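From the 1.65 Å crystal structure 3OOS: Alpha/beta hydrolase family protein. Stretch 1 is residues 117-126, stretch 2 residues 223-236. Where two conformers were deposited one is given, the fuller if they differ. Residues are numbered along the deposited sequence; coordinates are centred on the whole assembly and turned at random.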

# COMPACT_ATOMS: atom_id res chain seq x y z
N THR A 117 9.06 14.57 0.45
CA THR A 117 8.53 15.70 -0.33
C THR A 117 7.01 15.74 -0.24
O THR A 117 6.40 16.81 -0.37
CB THR A 117 8.93 15.60 -1.81
OG1 THR A 117 8.50 14.33 -2.33
CG2 THR A 117 10.44 15.72 -1.99
N LYS A 118 6.41 14.57 -0.02
CA LYS A 118 4.96 14.38 0.03
C LYS A 118 4.64 12.94 0.39
O LYS A 118 5.50 12.06 0.28
CB LYS A 118 4.33 14.69 -1.34
CG LYS A 118 4.68 13.67 -2.44
CD LYS A 118 4.40 14.21 -3.84
CE LYS A 118 5.53 15.12 -4.31
NZ LYS A 118 5.19 15.85 -5.56
N ILE A 119 3.40 12.71 0.82
CA ILE A 119 2.85 11.35 0.88
C ILE A 119 1.59 11.26 0.03
O ILE A 119 0.83 12.23 -0.08
CB ILE A 119 2.57 10.85 2.33
CG1 ILE A 119 1.70 11.84 3.10
CG2 ILE A 119 3.89 10.55 3.04
CD1 ILE A 119 1.25 11.35 4.48
N ILE A 120 1.41 10.10 -0.59
CA ILE A 120 0.17 9.75 -1.28
C ILE A 120 -0.38 8.54 -0.53
O ILE A 120 0.33 7.56 -0.33
CB ILE A 120 0.39 9.44 -2.78
CG1 ILE A 120 0.65 10.73 -3.56
CG2 ILE A 120 -0.82 8.74 -3.39
CD1 ILE A 120 2.08 11.02 -3.85
N VAL A 121 -1.63 8.65 -0.09
CA VAL A 121 -2.22 7.69 0.84
C VAL A 121 -3.59 7.24 0.35
O VAL A 121 -4.55 8.01 0.38
CB VAL A 121 -2.35 8.29 2.27
CG1 VAL A 121 -2.82 7.23 3.26
CG2 VAL A 121 -1.03 8.92 2.74
N GLY A 122 -3.68 5.99 -0.10
CA GLY A 122 -4.92 5.46 -0.64
C GLY A 122 -5.59 4.42 0.23
O GLY A 122 -4.91 3.56 0.80
N GLY A 123 -6.92 4.50 0.33
CA GLY A 123 -7.73 3.48 1.00
C GLY A 123 -7.22 3.04 2.36
O GLY A 123 -7.25 1.85 2.68
N ALA A 124 -6.76 3.99 3.17
CA ALA A 124 -6.13 3.65 4.44
C ALA A 124 -6.94 4.14 5.64
O ALA A 124 -8.10 4.55 5.51
CB ALA A 124 -4.70 4.18 4.49
N ALA A 125 -6.32 4.08 6.81
CA ALA A 125 -6.94 4.54 8.05
C ALA A 125 -5.84 5.01 8.97
O ALA A 125 -4.70 4.54 8.88
CB ALA A 125 -7.74 3.42 8.69
N ALA A 126 -6.17 5.94 9.86
CA ALA A 126 -5.21 6.50 10.82
C ALA A 126 -5.11 5.67 12.11
O ALA A 126 -4.28 5.96 12.97
CB ALA A 126 -5.58 7.95 11.13
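Stretch 2 223-236: PSFIYCGKHDVQCP

Stretch 2 lies beside stretch 1 as a neighbouring parallel β-strand, then leaves the sheet through a turn and comes back to touch the loop that follows the first strand. Residues 224-229 are extended and run the same way as 118-122; the two axes differ by 10° and approach to 4.7 Å. The register is simple: Ile-119 pairs with Ser-224, Ile-120 with Phe-225, Val-121 with Ile-226 and Gly-122 with Tyr-227, each with CA atoms 4.7 to 4.9 Å apart.

Five backbone hydrogen bonds fix that register, in the staggered pattern of parallel strands. Ile-119 N donates to Pro-223 O at 3.0 Å, Phe-225 N to Ile-119 O at 2.8 Å, Val-121 N to Phe-225 O at 2.9 Å, Tyr-227 N to Val-121 O at 3.0 Å, and Gly-123 N to Tyr-227 O at 3.0 Å. The ladder begins at Pro-223, which has no N-H to donate and contributes its carbonyl.

Side chains then alternate between the faces. Phe-225, which has 71 Å² covered, shares a face with Ile-120 and Tyr-227. Its chi1 of -58° (m) lays the ring back along stretch 1, so that Lys-118 CB meets the ring edge at Phe-225 CE2, 4.1 Å away, while Ile-120 CG1 packs 4.0 Å from Phe-225 CB. On the other face, Val-121 CB meets Ile-226 CD1 at 3.7 Å, and Ile-119 CG1 comes 3.4 Å from Ser-224 OG.

Tyr-227, with 66 Å² covered, takes a different rotamer, chi1 75° (p), which swings its ring across the neighbouring strand. The ring lies flat over Gly-122, whose CA sits 3.4 Å from the centroid of the Tyr-227 ring and 18° off its normal, a CH-π contact. Here glycine is a steric requirement: a CB on Gly-122 would fall 2.1 Å from Tyr-227 CZ. Ile-120 CG2 closes the ring edge at 3.9 Å from Tyr-227 CE2, and the hydroxyl is bonded elsewhere in the structure.

Gly-123, also with 71 Å² covered, is where the ladder ends and the loop begins. Its phi/psi of 47/42 favours glycine, and an added CB would come within 2.9 Å of Asp-232 OD2. Stretch 2 returns to this point through a type I turn from Gly-229 to Asp-232, closed by Asp-232 N donating to Gly-229 O at 3.2 Å; Gln-234 N then donates to Asp-232 OD1 at 3.1 Å. Water 1 fills the gap, donating to Gly-123 O and to Asp-232 OD2, each at 2.7 Å, and accepting from Cys-235 N at 2.9 Å. Cys-235 points toward stretch 1, its CB 3.4 Å from Gly-123 O and its SG 4.1 Å from Ala-125 CB.

The rule to read is that the ladder sets the register, a rotamer change directs each aromatic ring, and two consecutive glycines make room for a ring and a carboxylate.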

# COMPACT_ATOMS: atom_id res chain seq x y z
N PRO A 223 3.03 18.04 2.19
CA PRO A 223 1.88 17.82 1.31
C PRO A 223 1.43 16.37 1.38
O PRO A 223 2.24 15.45 1.29
CB PRO A 223 2.44 18.14 -0.08
CG PRO A 223 3.51 19.13 0.18
CD PRO A 223 4.14 18.69 1.47
N SER A 224 0.13 16.18 1.57
CA SER A 224 -0.44 14.85 1.76
C SER A 224 -1.64 14.67 0.85
O SER A 224 -2.64 15.38 0.99
CB SER A 224 -0.82 14.65 3.23
OG SER A 224 0.33 14.80 4.04
N PHE A 225 -1.53 13.74 -0.08
CA PHE A 225 -2.57 13.53 -1.07
C PHE A 225 -3.32 12.24 -0.76
O PHE A 225 -2.82 11.14 -1.02
CB PHE A 225 -1.97 13.53 -2.49
CG PHE A 225 -1.22 14.80 -2.82
CD1 PHE A 225 -1.89 15.90 -3.35
CD2 PHE A 225 0.15 14.90 -2.59
CE1 PHE A 225 -1.21 17.08 -3.65
CE2 PHE A 225 0.84 16.07 -2.89
CZ PHE A 225 0.16 17.16 -3.42
N ILE A 226 -4.49 12.40 -0.16
CA ILE A 226 -5.30 11.28 0.31
C ILE A 226 -6.36 10.95 -0.73
O ILE A 226 -6.94 11.85 -1.33
CB ILE A 226 -5.99 11.61 1.67
CG1 ILE A 226 -5.06 12.38 2.63
CG2 ILE A 226 -6.57 10.35 2.33
CD1 ILE A 226 -3.70 11.71 2.91
N TYR A 227 -6.60 9.67 -0.98
CA TYR A 227 -7.66 9.27 -1.91
C TYR A 227 -8.29 7.96 -1.44
O TYR A 227 -7.70 7.22 -0.66
CB TYR A 227 -7.13 9.14 -3.35
CG TYR A 227 -6.31 7.88 -3.58
CD1 TYR A 227 -6.93 6.67 -3.88
CD2 TYR A 227 -4.92 7.91 -3.47
CE1 TYR A 227 -6.19 5.51 -4.07
CE2 TYR A 227 -4.16 6.76 -3.67
CZ TYR A 227 -4.81 5.56 -3.96
OH TYR A 227 -4.07 4.41 -4.14
N CYS A 228 -9.49 7.69 -1.94
CA CYS A 228 -10.20 6.45 -1.62
C CYS A 228 -11.34 6.24 -2.59
O CYS A 228 -11.97 7.20 -3.04
CB CYS A 228 -10.75 6.52 -0.19
SG CYS A 228 -11.31 4.94 0.50
N GLY A 229 -11.61 4.98 -2.89
CA GLY A 229 -12.82 4.60 -3.62
C GLY A 229 -14.03 4.77 -2.71
O GLY A 229 -13.99 4.37 -1.54
N LYS A 230 -15.09 5.36 -3.25
CA LYS A 230 -16.33 5.58 -2.51
C LYS A 230 -16.85 4.28 -1.89
O LYS A 230 -17.35 4.27 -0.76
CB LYS A 230 -17.39 6.19 -3.43
CG LYS A 230 -18.75 6.40 -2.78
CD LYS A 230 -19.78 6.86 -3.79
CE LYS A 230 -21.09 7.20 -3.12
NZ LYS A 230 -22.01 7.93 -4.03
N HIS A 231 -16.70 3.19 -2.64
CA HIS A 231 -17.28 1.90 -2.26
C HIS A 231 -16.31 0.92 -1.61
O HIS A 231 -16.62 -0.27 -1.49
CB HIS A 231 -17.95 1.26 -3.48
CG HIS A 231 -18.90 2.16 -4.20
ND1 HIS A 231 -20.16 2.44 -3.73
CD2 HIS A 231 -18.77 2.85 -5.36
CE1 HIS A 231 -20.77 3.26 -4.57
NE2 HIS A 231 -19.95 3.52 -5.57
N ASP A 232 -15.15 1.41 -1.18
CA ASP A 232 -14.15 0.57 -0.52
C ASP A 232 -14.75 -0.09 0.73
O ASP A 232 -15.32 0.59 1.59
CB ASP A 232 -12.92 1.40 -0.14
CG ASP A 232 -11.66 0.55 0.00
OD1 ASP A 232 -11.75 -0.67 0.23
OD2 ASP A 232 -10.56 1.14 -0.10
N VAL A 233 -14.64 -1.42 0.81
CA VAL A 233 -15.18 -2.17 1.95
C VAL A 233 -14.10 -2.67 2.92
O VAL A 233 -14.40 -3.40 3.86
CB VAL A 233 -16.09 -3.36 1.50
CG1 VAL A 233 -17.30 -2.84 0.74
CG2 VAL A 233 -15.32 -4.38 0.67
N GLN A 234 -12.85 -2.28 2.69
CA GLN A 234 -11.77 -2.66 3.59
C GLN A 234 -11.54 -1.57 4.64
O GLN A 234 -11.92 -1.75 5.80
CB GLN A 234 -10.50 -3.05 2.82
CG GLN A 234 -10.66 -4.38 2.09
CD GLN A 234 -9.42 -4.79 1.32
OE1 GLN A 234 -8.33 -4.91 1.88
NE2 GLN A 234 -9.59 -5.03 0.03
N CYS A 235 -10.95 -0.45 4.23
CA CYS A 235 -11.01 0.77 5.03
C CYS A 235 -12.08 1.68 4.42
O CYS A 235 -11.86 2.30 3.38
CB CYS A 235 -9.66 1.51 5.03
SG CYS A 235 -8.28 0.60 5.78
N PRO A 236 -13.27 1.74 5.06
CA PRO A 236 -14.35 2.56 4.51
C PRO A 236 -13.95 4.02 4.30
O PRO A 236 -13.06 4.54 4.98
CB PRO A 236 -15.45 2.44 5.58
CG PRO A 236 -15.21 1.10 6.19
CD PRO A 236 -13.72 0.96 6.23
O HOH W 1 -9.16 0.04 1.98
O HOH W 2 -10.04 4.77 3.56